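Local coordinates for ScaE cell-surface anchored scaffoldin protein (Ruminococcus flavefaciens, PDB 2ZF9) that probably anchors the cellulosome to the bacterial cell surface, its type III cohesin module, the part described here, binding a dockerin of a partner protein, at residues L41-A46 and A137-K142; L131-D136 and D141-Q146; S28-T33 and D165-L170; M53-E58 and V145-Q150. One frame throughout, in Å; residues are numbered along the deposited sequence.

The four contacts run along the length of a cohesin β-sandwich. Contacts 1 and 2 lie at one end, centres about 9 Å apart; contact 4 is near the middle, its centre about 16 Å from that of contact 2; contact 3 is at the far end, about 39 Å from contact 1 between centres. Strand 142-149 links contacts 2 and 4, which share V145 and Q146, while contacts 1 and 2 share D141 and K142. Along the chain, contact 3 joins the earliest and latest segments and encloses the others, and contacts 1 and 4 interleave. Sequence-distant segments therefore close both ends of the sandwich, with apolar core packing between them.

Contact 1 of 4, residues L41-A46 and A137-K142; sequences LTAAEA and AQPGDK
At one end of the cohesin β-sandwich, the loop between strands 33-41 and 50-58 meets the loop leading into strand 142-149, and A43 and P139 form the outer touch. The CB of A43 sits 3.8 Å from CG of P139, so a methyl group rests against the ring atom farthest from the backbone. Deeper in, CB of A46 and CB of A137 approach to 4.2 Å, a light methyl-to-methyl meeting. No direct hydrogen bond crosses; instead water 1 donates to both loops, reaching A43 O at 3.0 Å and A137 O at 2.8 Å.

Each loop is shaped by its own bonds. T42 and E45 grip each other: E45 N donates to T42 OG1 (2.9 Å), an ST motif, and T42 N returns a nearly straight bond (169°) to the anti lone pair of E45 OE2. In the other loop, Q138 to D141 is a type II turn with G140 at its third position, closed by D141 N to Q138 O at 2.9 Å. Q138 N also reaches D141 OD2 at 2.7 Å, arriving 48° out of the carboxylate plane. V187 of strand 180-187 is touched by A43, A46 and D141. With only small apolar groups and one shared water crossing, the two loops grip each other little; both are also tied by backbone bonds to strand 180-187, L41 to Q186 and D141 to V187.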
loop_
_atom_site.group_PDB
_atom_site.type_symbol
_atom_site.label_atom_id
_atom_site.label_comp_id
_atom_site.label_asym_id
_atom_site.label_seq_id
_atom_site.Cartn_x
_atom_site.Cartn_y
_atom_site.Cartn_z
ATOM N N LEU A 41 5.306 15.749 10.240
ATOM C CA LEU A 41 6.452 16.601 10.018
ATOM C C LEU A 41 6.293 17.885 10.850
ATOM O O LEU A 41 5.186 18.309 11.125
ATOM C CB LEU A 41 6.556 16.954 8.540
ATOM C CG LEU A 41 6.773 15.822 7.531
ATOM C CD1 LEU A 41 6.800 16.421 6.162
ATOM C CD2 LEU A 41 8.085 15.036 7.824
ATOM N N THR A 42 7.405 18.504 11.238
ATOM C CA THR A 42 7.330 19.847 11.843
ATOM C C THR A 42 6.956 20.830 10.738
ATOM O O THR A 42 7.260 20.601 9.568
ATOM C CB THR A 42 8.671 20.293 12.460
ATOM O OG1 THR A 42 9.625 20.544 11.423
ATOM C CG2 THR A 42 9.225 19.223 13.388
ATOM N N ALA A 43 6.281 21.907 11.108
ATOM C CA ALA A 43 6.007 22.975 10.159
ATOM C C ALA A 43 7.314 23.483 9.540
ATOM O O ALA A 43 7.350 23.891 8.376
ATOM C CB ALA A 43 5.270 24.085 10.847
ATOM N N ALA A 44 8.407 23.413 10.299
ATOM C CA ALA A 44 9.682 23.940 9.825
ATOM C C ALA A 44 10.224 23.100 8.680
ATOM O O ALA A 44 10.693 23.640 7.677
ATOM C CB ALA A 44 10.702 23.990 10.976
ATOM N N GLU A 45 10.152 21.774 8.816
ATOM C CA GLU A 45 10.770 20.906 7.818
ATOM C C GLU A 45 9.831 20.570 6.657
ATOM O O GLU A 45 10.304 20.097 5.620
ATOM C CB GLU A 45 11.279 19.607 8.455
ATOM C CG GLU A 45 10.122 18.709 8.903
ATOM C CD GLU A 45 10.575 17.462 9.615
ATOM O OE1 GLU A 45 11.603 16.888 9.204
ATOM O OE2 GLU A 45 9.894 17.057 10.578
ATOM N N ALA A 46 8.525 20.808 6.825
ATOM C CA ALA A 46 7.522 20.263 5.864
ATOM C C ALA A 46 7.635 20.752 4.433
ATOM O O ALA A 46 7.623 19.923 3.509
ATOM C CB ALA A 46 6.077 20.420 6.394
ATOM N N ALA A 137 3.014 23.992 2.169
ATOM C CA ALA A 137 2.523 23.245 3.320
ATOM C C ALA A 137 2.506 24.105 4.583
ATOM O O ALA A 137 3.487 24.822 4.865
ATOM C CB ALA A 137 3.375 21.987 3.552
ATOM N N GLN A 138 1.419 23.974 5.343
ATOM C CA GLN A 138 1.162 24.738 6.578
ATOM C C GLN A 138 0.839 23.816 7.747
ATOM O O GLN A 138 0.257 22.744 7.524
ATOM C CB GLN A 138 -0.057 25.672 6.384
ATOM C CG GLN A 138 0.108 26.782 5.367
ATOM C CD GLN A 138 1.223 27.725 5.749
ATOM O OE1 GLN A 138 1.362 28.107 6.922
ATOM N NE2 GLN A 138 2.051 28.090 4.766
ATOM N N PRO A 139 1.102 24.267 9.001
ATOM C CA PRO A 139 0.720 23.497 10.191
ATOM C C PRO A 139 -0.719 23.064 10.044
ATOM O O PRO A 139 -1.549 23.850 9.575
ATOM C CB PRO A 139 0.802 24.528 11.342
ATOM C CG PRO A 139 1.792 25.558 10.874
ATOM C CD PRO A 139 1.711 25.575 9.346
ATOM N N GLY A 140 -1.006 21.819 10.413
ATOM C CA GLY A 140 -2.341 21.260 10.261
ATOM C C GLY A 140 -2.625 20.553 8.933
ATOM O O GLY A 140 -3.560 19.744 8.859
ATOM N N ASP A 141 -1.837 20.827 7.889
ATOM C CA ASP A 141 -2.141 20.249 6.553
ATOM C C ASP A 141 -1.965 18.729 6.629
ATOM O O ASP A 141 -1.066 18.275 7.326
ATOM C CB ASP A 141 -1.227 20.828 5.456
ATOM C CG ASP A 141 -1.686 22.209 4.967
ATOM O OD1 ASP A 141 -2.843 22.598 5.225
ATOM O OD2 ASP A 141 -0.879 22.912 4.338
ATOM N N LYS A 142 -2.831 17.965 5.954
ATOM C CA LYS A 142 -2.751 16.498 5.951
ATOM C C LYS A 142 -2.964 16.020 4.529
ATOM O O LYS A 142 -3.907 16.429 3.897
ATOM C CB LYS A 142 -3.841 15.898 6.836
ATOM C CG LYS A 142 -3.790 14.375 7.012
ATOM C CD LYS A 142 -4.853 13.948 8.043
ATOM C CE LYS A 142 -4.907 12.463 8.223
ATOM N NZ LYS A 142 -5.782 12.141 9.392
HETATM O O HOH W 1 4.740 24.846 7.377
#

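Contact 2 of 4, residues L131-D136 and D141-Q146; sequences LQVPAD and DKYDVQ
L131 and V145 reach toward each other tip to tip, CD1 of L131 standing 3.7 Å from CG2 of V145 and touching its other methyl at slightly longer range. This is the buried end of the contact. Next along, CG1 of V133, anti to its backbone N (chi1 174°), crosses the Y143 side chain at about a right angle and meets CE2 at 4.0 Å. The P134 and Y143 side chains come from opposite directions: CD of P134 lies 3.8 Å from CZ of Y143 and its CG 3.4 Å from OH.

Strands 124-132 and 142-149 belong to opposing sheets of the cohesin β-sandwich: even the nearest CA atoms, of V133 and Y143, are 8.4 Å apart, and no direct hydrogen bond crosses. Segment 131-136 runs at 161° to 141-145. A137, in the short connection between them, also packs on Y143. Replacing Y143 by an alanine would probably open a gap beside V133 and P134 and take from D136 its water-bridged partner.

Beyond the hydroxyl the contact turns watery. Water 2, in the plane of the Y143 ring at its edge, lies 2.6 Å from OH and donates to D136 OD1 at 3.1 Å. Water 3 donates to D141 OD2 at 2.7 Å, an oxygen that also accepts from Q138 N, and only weakly to D136 O. The carboxylates of D136 and D141 stay apart.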
loop_
_atom_site.group_PDB
_atom_site.type_symbol
_atom_site.label_atom_id
_atom_site.label_comp_id
_atom_site.label_asym_id
_atom_site.label_seq_id
_atom_site.Cartn_x
_atom_site.Cartn_y
_atom_site.Cartn_z
ATOM N N LEU A 131 7.562 10.623 -1.435
ATOM C CA LEU A 131 6.598 11.629 -1.833
ATOM C C LEU A 131 7.110 12.969 -1.362
ATOM O O LEU A 131 7.609 13.092 -0.244
ATOM C CB LEU A 131 5.201 11.354 -1.220
ATOM C CG LEU A 131 4.506 10.099 -1.761
ATOM C CD1 LEU A 131 3.192 9.847 -1.036
ATOM C CD2 LEU A 131 4.265 10.234 -3.259
ATOM N N GLN A 132 6.996 13.968 -2.222
ATOM C CA GLN A 132 7.423 15.301 -1.844
ATOM C C GLN A 132 6.230 16.230 -1.505
ATOM O O GLN A 132 5.248 16.328 -2.236
ATOM C CB GLN A 132 8.351 15.902 -2.911
ATOM C CG GLN A 132 8.882 17.316 -2.531
ATOM C CD GLN A 132 9.837 17.876 -3.576
ATOM O OE1 GLN A 132 9.636 17.683 -4.772
ATOM N NE2 GLN A 132 10.885 18.584 -3.119
ATOM N N VAL A 133 6.340 16.871 -0.361
ATOM C CA VAL A 133 5.324 17.781 0.187
ATOM C C VAL A 133 5.423 19.130 -0.539
ATOM O O VAL A 133 6.519 19.551 -0.908
ATOM C CB VAL A 133 5.605 17.932 1.691
ATOM C CG1 VAL A 133 4.702 18.967 2.348
ATOM C CG2 VAL A 133 5.468 16.571 2.383
ATOM N N PRO A 134 4.283 19.781 -0.820
ATOM C CA PRO A 134 4.370 21.063 -1.572
ATOM C C PRO A 134 5.023 22.225 -0.817
ATOM O O PRO A 134 5.114 22.221 0.412
ATOM C CB PRO A 134 2.908 21.398 -1.873
ATOM C CG PRO A 134 2.110 20.630 -0.850
ATOM C CD PRO A 134 2.885 19.376 -0.566
ATOM N N ALA A 135 5.473 23.229 -1.564
ATOM C CA ALA A 135 6.183 24.357 -0.970
ATOM C C ALA A 135 5.252 25.177 -0.045
ATOM O O ALA A 135 5.713 25.860 0.867
ATOM C CB ALA A 135 6.823 25.235 -2.074
ATOM N N ASP A 136 3.942 25.040 -0.219
ATOM C CA ASP A 136 3.003 25.842 0.564
ATOM C C ASP A 136 2.468 25.157 1.814
ATOM O O ASP A 136 1.561 25.684 2.449
ATOM C CB ASP A 136 1.844 26.340 -0.334
ATOM C CG ASP A 136 0.982 25.207 -0.881
ATOM O OD1 ASP A 136 1.441 24.044 -0.878
ATOM O OD2 ASP A 136 -0.159 25.484 -1.327
ATOM N N ASP A 141 -1.837 20.827 7.889
ATOM C CA ASP A 141 -2.141 20.249 6.553
ATOM C C ASP A 141 -1.965 18.729 6.629
ATOM O O ASP A 141 -1.066 18.275 7.326
ATOM C CB ASP A 141 -1.227 20.828 5.456
ATOM C CG ASP A 141 -1.686 22.209 4.967
ATOM O OD1 ASP A 141 -2.843 22.598 5.225
ATOM O OD2 ASP A 141 -0.879 22.912 4.338
ATOM N N LYS A 142 -2.831 17.965 5.954
ATOM C CA LYS A 142 -2.751 16.498 5.951
ATOM C C LYS A 142 -2.964 16.020 4.529
ATOM O O LYS A 142 -3.907 16.429 3.897
ATOM C CB LYS A 142 -3.841 15.898 6.836
ATOM C CG LYS A 142 -3.790 14.375 7.012
ATOM C CD LYS A 142 -4.853 13.948 8.043
ATOM C CE LYS A 142 -4.907 12.463 8.223
ATOM N NZ LYS A 142 -5.782 12.141 9.392
ATOM N N TYR A 143 -2.069 15.174 4.047
ATOM C CA TYR A 143 -2.099 14.645 2.677
ATOM C C TYR A 143 -2.212 13.126 2.781
ATOM O O TYR A 143 -1.270 12.486 3.253
ATOM C CB TYR A 143 -0.783 14.995 1.985
ATOM C CG TYR A 143 -0.423 16.461 2.051
ATOM C CD1 TYR A 143 -0.949 17.373 1.114
ATOM C CD2 TYR A 143 0.445 16.943 3.034
ATOM C CE1 TYR A 143 -0.605 18.740 1.163
ATOM C CE2 TYR A 143 0.795 18.298 3.095
ATOM C CZ TYR A 143 0.251 19.189 2.170
ATOM O OH TYR A 143 0.578 20.516 2.222
ATOM N N ASP A 144 -3.362 12.563 2.374
ATOM C CA ASP A 144 -3.650 11.119 2.504
ATOM C C ASP A 144 -2.829 10.294 1.492
ATOM O O ASP A 144 -2.581 10.736 0.357
ATOM C CB ASP A 144 -5.153 10.830 2.264
ATOM C CG ASP A 144 -6.035 11.351 3.360
ATOM O OD1 ASP A 144 -5.597 11.360 4.524
ATOM O OD2 ASP A 144 -7.173 11.732 3.052
ATOM N N VAL A 145 -2.422 9.097 1.918
ATOM C CA VAL A 145 -1.701 8.155 1.037
ATOM C C VAL A 145 -2.343 6.792 1.301
ATOM O O VAL A 145 -2.329 6.296 2.438
ATOM C CB VAL A 145 -0.178 8.142 1.410
ATOM C CG1 VAL A 145 0.617 7.180 0.497
ATOM C CG2 VAL A 145 0.406 9.561 1.349
ATOM N N GLN A 146 -2.868 6.187 0.234
ATOM C CA GLN A 146 -3.880 5.161 0.343
ATOM C C GLN A 146 -3.642 3.977 -0.597
ATOM O O GLN A 146 -3.231 4.144 -1.750
ATOM C CB GLN A 146 -5.251 5.758 0.002
ATOM C CG GLN A 146 -5.690 6.869 0.934
ATOM C CD GLN A 146 -7.046 7.452 0.526
ATOM O OE1 GLN A 146 -7.365 7.567 -0.663
ATOM N NE2 GLN A 146 -7.829 7.820 1.510
HETATM O O HOH W 2 -0.579 22.282 0.670
HETATM O O HOH W 3 -1.681 24.580 2.315
#

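Contact 3 of 4, residues S28-T33 and D165-L170; sequences SPVKPT and DEEGLL
The carboxylate of E167 is the flat group that meets the other segment: CG2 of V30 lies over one face of it, nearest OE2 at 3.7 Å, well above the carboxylate plane. E167 has CG anti to its backbone N (chi1 172°) and the chain extended beyond; this course carries the carboxylate out to V30, whose CG2 is also near CG of E167. K63 touches both V30 and E167 from a neighbouring loop. The P29 ring, puckered rather than flat, offers its CD to CD1 of L170 at 3.9 Å, the two side chains crossing at about a right angle.

S28 comes closest to the helix backbone. Its OG, anti to the backbone N (chi1 -178°), lies 3.4 Å from the carbonyl carbon of L170 and also packs on CB of that residue, without a direct hydrogen bond. The polar link is water 4, which donates to S28 OG at 2.8 Å and to E167 O at 2.7 Å while accepting from V30 N at 3.1 Å; one water thus ties three polar atoms of the two segments together. Within 28-33, K31 NZ folds back on S28 O at 2.8 Å and bonds A26 O as well.

D165 caps helix 166-178: its OD1 accepts from G168 N at 3.0 Å, met nearly end-on, and takes a second bond from N161 ND2. The helix face carrying E167 and L170 packs on residues 28-30, and V30 and P32 continue the packing onto M171 and W174, giving an α-helix packed at one end of the cohesin β-sandwich.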
loop_
_atom_site.group_PDB
_atom_site.type_symbol
_atom_site.label_atom_id
_atom_site.label_comp_id
_atom_site.label_asym_id
_atom_site.label_seq_id
_atom_site.Cartn_x
_atom_site.Cartn_y
_atom_site.Cartn_z
ATOM N N SER A 28 -11.912 -15.798 7.618
ATOM C CA SER A 28 -10.634 -15.994 6.910
ATOM C C SER A 28 -9.548 -16.491 7.849
ATOM O O SER A 28 -9.248 -15.820 8.818
ATOM C CB SER A 28 -10.170 -14.705 6.219
ATOM O OG SER A 28 -8.960 -14.969 5.515
ATOM N N PRO A 29 -8.950 -17.670 7.582
ATOM C CA PRO A 29 -7.860 -18.095 8.470
ATOM C C PRO A 29 -6.684 -17.089 8.452
ATOM O O PRO A 29 -6.075 -16.829 9.494
ATOM C CB PRO A 29 -7.429 -19.457 7.906
ATOM C CG PRO A 29 -8.543 -19.904 7.050
ATOM C CD PRO A 29 -9.274 -18.684 6.560
ATOM N N VAL A 30 -6.395 -16.499 7.287
ATOM C CA VAL A 30 -5.283 -15.535 7.187
ATOM C C VAL A 30 -5.911 -14.140 7.030
ATOM O O VAL A 30 -6.786 -13.936 6.170
ATOM C CB VAL A 30 -4.337 -15.825 6.009
ATOM C CG1 VAL A 30 -3.156 -14.828 6.001
ATOM C CG2 VAL A 30 -3.814 -17.248 6.062
ATOM N N LYS A 31 -5.532 -13.226 7.913
ATOM C CA LYS A 31 -6.117 -11.876 7.912
ATOM C C LYS A 31 -4.981 -10.859 7.831
ATOM O O LYS A 31 -4.484 -10.373 8.877
ATOM C CB LYS A 31 -6.968 -11.629 9.183
ATOM C CG LYS A 31 -8.336 -12.389 9.199
ATOM C CD LYS A 31 -9.144 -11.995 10.449
ATOM C CE LYS A 31 -10.538 -12.643 10.431
ATOM N NZ LYS A 31 -10.401 -14.118 10.679
ATOM N N PRO A 32 -4.522 -10.569 6.599
ATOM C CA PRO A 32 -3.460 -9.572 6.438
ATOM C C PRO A 32 -3.847 -8.142 6.796
ATOM O O PRO A 32 -5.009 -7.743 6.689
ATOM C CB PRO A 32 -3.095 -9.664 4.949
ATOM C CG PRO A 32 -3.690 -11.020 4.453
ATOM C CD PRO A 32 -4.947 -11.167 5.318
ATOM N N THR A 33 -2.881 -7.372 7.276
ATOM C CA THR A 33 -3.071 -5.946 7.383
ATOM C C THR A 33 -2.046 -5.311 6.489
ATOM O O THR A 33 -0.852 -5.565 6.663
ATOM C CB THR A 33 -2.847 -5.426 8.822
ATOM O OG1 THR A 33 -3.767 -6.088 9.702
ATOM C CG2 THR A 33 -3.093 -3.931 8.894
ATOM N N ASP A 165 -6.654 -20.679 -3.968
ATOM C CA ASP A 165 -7.678 -21.538 -3.420
ATOM C C ASP A 165 -8.575 -20.741 -2.465
ATOM O O ASP A 165 -8.502 -19.514 -2.412
ATOM C CB ASP A 165 -7.026 -22.742 -2.694
ATOM C CG ASP A 165 -6.001 -22.321 -1.629
ATOM O OD1 ASP A 165 -6.029 -21.148 -1.214
ATOM O OD2 ASP A 165 -5.169 -23.165 -1.181
ATOM N N GLU A 166 -9.418 -21.430 -1.704
ATOM C CA GLU A 166 -10.370 -20.763 -0.836
ATOM C C GLU A 166 -9.632 -19.893 0.182
ATOM O O GLU A 166 -10.062 -18.796 0.476
ATOM C CB GLU A 166 -11.256 -21.788 -0.104
ATOM C CG GLU A 166 -12.455 -21.168 0.625
ATOM C CD GLU A 166 -13.111 -22.121 1.632
ATOM O OE1 GLU A 166 -12.519 -23.169 1.954
ATOM O OE2 GLU A 166 -14.205 -21.794 2.123
ATOM N N GLU A 167 -8.527 -20.402 0.714
ATOM C CA GLU A 167 -7.749 -19.654 1.687
ATOM C C GLU A 167 -7.209 -18.370 1.040
ATOM O O GLU A 167 -7.151 -17.353 1.698
ATOM C CB GLU A 167 -6.582 -20.492 2.264
ATOM C CG GLU A 167 -5.600 -19.659 3.160
ATOM C CD GLU A 167 -4.548 -20.513 3.894
ATOM O OE1 GLU A 167 -4.940 -21.499 4.566
ATOM O OE2 GLU A 167 -3.338 -20.187 3.819
ATOM N N GLY A 168 -6.793 -18.463 -0.221
ATOM C CA GLY A 168 -6.250 -17.315 -0.940
ATOM C C GLY A 168 -7.361 -16.309 -1.188
ATOM O O GLY A 168 -7.172 -15.111 -1.010
ATOM N N LEU A 169 -8.531 -16.783 -1.589
ATOM C CA LEU A 169 -9.664 -15.844 -1.863
ATOM C C LEU A 169 -10.156 -15.115 -0.628
ATOM O O LEU A 169 -10.567 -13.943 -0.711
ATOM C CB LEU A 169 -10.855 -16.539 -2.488
ATOM C CG LEU A 169 -10.661 -17.074 -3.892
ATOM C CD1 LEU A 169 -12.024 -17.316 -4.514
ATOM C CD2 LEU A 169 -9.863 -16.131 -4.752
ATOM N N LEU A 170 -10.184 -15.846 0.494
ATOM C CA LEU A 170 -10.643 -15.301 1.762
ATOM C C LEU A 170 -9.670 -14.250 2.279
ATOM O O LEU A 170 -10.091 -13.230 2.803
ATOM C CB LEU A 170 -10.760 -16.412 2.830
ATOM C CG LEU A 170 -12.045 -17.251 2.777
ATOM C CD1 LEU A 170 -11.934 -18.492 3.698
ATOM C CD2 LEU A 170 -13.295 -16.430 3.151
HETATM O O HOH W 4 -7.456 -17.032 4.412
#

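Contact 4 of 4, residues M53-E58 and V145-Q150; sequences MELSVE and VQVAYQ
M53 and L55 on strand 50-58 face V145 and V147 on strand 142-149 across the interior of the cohesin β-sandwich. The evidence for opposing sheets is geometric: the touching parts run only 15° apart in direction, yet the CA atoms of M53 and V145 are 9.0 Å apart and those of L55 and V147 8.8 Å, too far for backbone pairing, and no hydrogen bond crosses.

Hydrogen bonding serves each strand separately. M53 and L55 pair through their backbones with strand 124-132, and E54 and S56 with strand 33-41, while on the other side V147 N donates to OE1 of Q182 on strand 180-187. These bonds tie each strand to its neighbours within its own sheet, and side chains alone meet between the two.

The meeting is wholly apolar, and all four residues are buried. M53, present as selenomethionine, approaches V145 tip to tip; its chain bends twice (chi2 -67°, chi3 -78°), which turns the terminal methyl to the valine, and CE lies 4.0 Å from CB of V145. L55 and V147 instead cross at about a right angle, one leucine methyl laid against one valine methyl, CD1 of L55 to CG2 of V147 at 3.8 Å. I36 of strand 33-41 touches M53, L55 and V145, and I71 of strand 66-73 touches L55 and V145, so both pairs belong to one continuous core. The closest approach of the first pair is carried by the valine branch beside its own backbone N: CG2 of V145, 3.8 Å from CE of M53.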
loop_
_atom_site.group_PDB
_atom_site.type_symbol
_atom_site.label_atom_id
_atom_site.label_comp_id
_atom_site.label_asym_id
_atom_site.label_seq_id
_atom_site.Cartn_x
_atom_site.Cartn_y
_atom_site.Cartn_z
HETATM N N MSE A 53 8.129 6.879 2.385
HETATM C CA MSE A 53 6.899 6.214 2.816
HETATM C C MSE A 53 7.027 4.711 2.600
HETATM O O MSE A 53 7.741 4.276 1.691
HETATM C CB MSE A 53 5.722 6.760 1.995
HETATM C CG MSE A 53 5.519 8.307 2.121
HETATM SE SE MSE A 53 4.954 8.754 3.971
HETATM C CE MSE A 53 3.045 8.197 3.796
ATOM N N GLU A 54 6.348 3.926 3.440
ATOM C CA GLU A 54 6.378 2.454 3.370
ATOM C C GLU A 54 4.990 1.840 3.352
ATOM O O GLU A 54 4.125 2.212 4.151
ATOM C CB GLU A 54 7.149 1.868 4.567
ATOM C CG GLU A 54 8.635 2.256 4.560
ATOM C CD GLU A 54 9.348 1.942 5.858
ATOM O OE1 GLU A 54 8.721 1.928 6.955
ATOM O OE2 GLU A 54 10.563 1.691 5.757
ATOM N N LEU A 55 4.791 0.891 2.440
ATOM C CA LEU A 55 3.660 -0.009 2.506
ATOM C C LEU A 55 4.139 -1.291 3.164
ATOM O O LEU A 55 5.048 -1.961 2.660
ATOM C CB LEU A 55 3.077 -0.291 1.112
ATOM C CG LEU A 55 1.977 -1.364 0.947
ATOM C CD1 LEU A 55 0.709 -0.974 1.663
ATOM C CD2 LEU A 55 1.652 -1.536 -0.556
ATOM N N SER A 56 3.535 -1.619 4.309
ATOM C CA SER A 56 3.921 -2.815 5.082
ATOM C C SER A 56 2.837 -3.880 5.131
ATOM O O SER A 56 1.653 -3.570 4.960
ATOM C CB SER A 56 4.282 -2.400 6.528
ATOM O OG SER A 56 5.447 -1.570 6.496
ATOM N N VAL A 57 3.266 -5.123 5.388
ATOM C CA VAL A 57 2.390 -6.300 5.519
ATOM C C VAL A 57 2.581 -6.894 6.915
ATOM O O VAL A 57 3.704 -7.001 7.396
ATOM C CB VAL A 57 2.779 -7.412 4.506
ATOM C CG1 VAL A 57 1.927 -8.662 4.728
ATOM C CG2 VAL A 57 2.621 -6.946 3.062
ATOM N N GLU A 58 1.486 -7.237 7.577
ATOM C CA GLU A 58 1.551 -7.917 8.858
ATOM C C GLU A 58 0.529 -9.021 8.809
ATOM O O GLU A 58 -0.512 -8.882 8.146
ATOM C CB GLU A 58 1.197 -6.927 9.978
ATOM C CG GLU A 58 1.714 -7.350 11.337
ATOM C CD GLU A 58 1.261 -6.410 12.482
ATOM O OE1 GLU A 58 1.404 -5.157 12.360
ATOM O OE2 GLU A 58 0.779 -6.955 13.502
ATOM N N VAL A 145 -2.422 9.097 1.918
ATOM C CA VAL A 145 -1.701 8.155 1.037
ATOM C C VAL A 145 -2.343 6.792 1.301
ATOM O O VAL A 145 -2.329 6.296 2.438
ATOM C CB VAL A 145 -0.178 8.142 1.410
ATOM C CG1 VAL A 145 0.617 7.180 0.497
ATOM C CG2 VAL A 145 0.406 9.561 1.349
ATOM N N GLN A 146 -2.868 6.187 0.234
ATOM C CA GLN A 146 -3.880 5.161 0.343
ATOM C C GLN A 146 -3.642 3.977 -0.597
ATOM O O GLN A 146 -3.231 4.144 -1.750
ATOM C CB GLN A 146 -5.251 5.758 0.002
ATOM C CG GLN A 146 -5.690 6.869 0.934
ATOM C CD GLN A 146 -7.046 7.452 0.526
ATOM O OE1 GLN A 146 -7.365 7.567 -0.663
ATOM N NE2 GLN A 146 -7.829 7.820 1.510
ATOM N N VAL A 147 -3.983 2.787 -0.111
ATOM C CA VAL A 147 -4.239 1.650 -1.013
ATOM C C VAL A 147 -5.642 1.786 -1.567
ATOM O O VAL A 147 -6.578 2.001 -0.812
ATOM C CB VAL A 147 -4.153 0.285 -0.269
ATOM C CG1 VAL A 147 -4.520 -0.892 -1.267
ATOM C CG2 VAL A 147 -2.722 0.096 0.326
ATOM N N ALA A 148 -5.785 1.656 -2.882
ATOM C CA ALA A 148 -7.087 1.801 -3.536
ATOM C C ALA A 148 -7.422 0.506 -4.283
ATOM O O ALA A 148 -6.523 -0.141 -4.797
ATOM C CB ALA A 148 -7.035 2.980 -4.538
ATOM N N TYR A 149 -8.711 0.179 -4.394
ATOM C CA TYR A 149 -9.180 -1.025 -5.069
ATOM C C TYR A 149 -10.128 -0.612 -6.199
ATOM O O TYR A 149 -10.974 0.262 -6.025
ATOM C CB TYR A 149 -9.956 -1.980 -4.085
ATOM C CG TYR A 149 -10.457 -3.208 -4.820
ATOM C CD1 TYR A 149 -9.595 -4.251 -5.092
ATOM C CD2 TYR A 149 -11.774 -3.304 -5.294
ATOM C CE1 TYR A 149 -9.985 -5.354 -5.830
ATOM C CE2 TYR A 149 -12.182 -4.426 -6.045
ATOM C CZ TYR A 149 -11.253 -5.442 -6.316
ATOM O OH TYR A 149 -11.603 -6.580 -7.015
ATOM N N GLN A 150 -10.027 -1.271 -7.347
ATOM C CA GLN A 150 -11.193 -1.361 -8.231
ATOM C C GLN A 150 -11.182 -2.629 -9.053
ATOM O O GLN A 150 -10.158 -3.272 -9.143
ATOM C CB GLN A 150 -11.330 -0.142 -9.128
ATOM C CG GLN A 150 -10.277 0.025 -10.167
ATOM C CD GLN A 150 -10.055 1.497 -10.452
ATOM O OE1 GLN A 150 -9.940 2.300 -9.529
ATOM N NE2 GLN A 150 -10.011 1.861 -11.730
#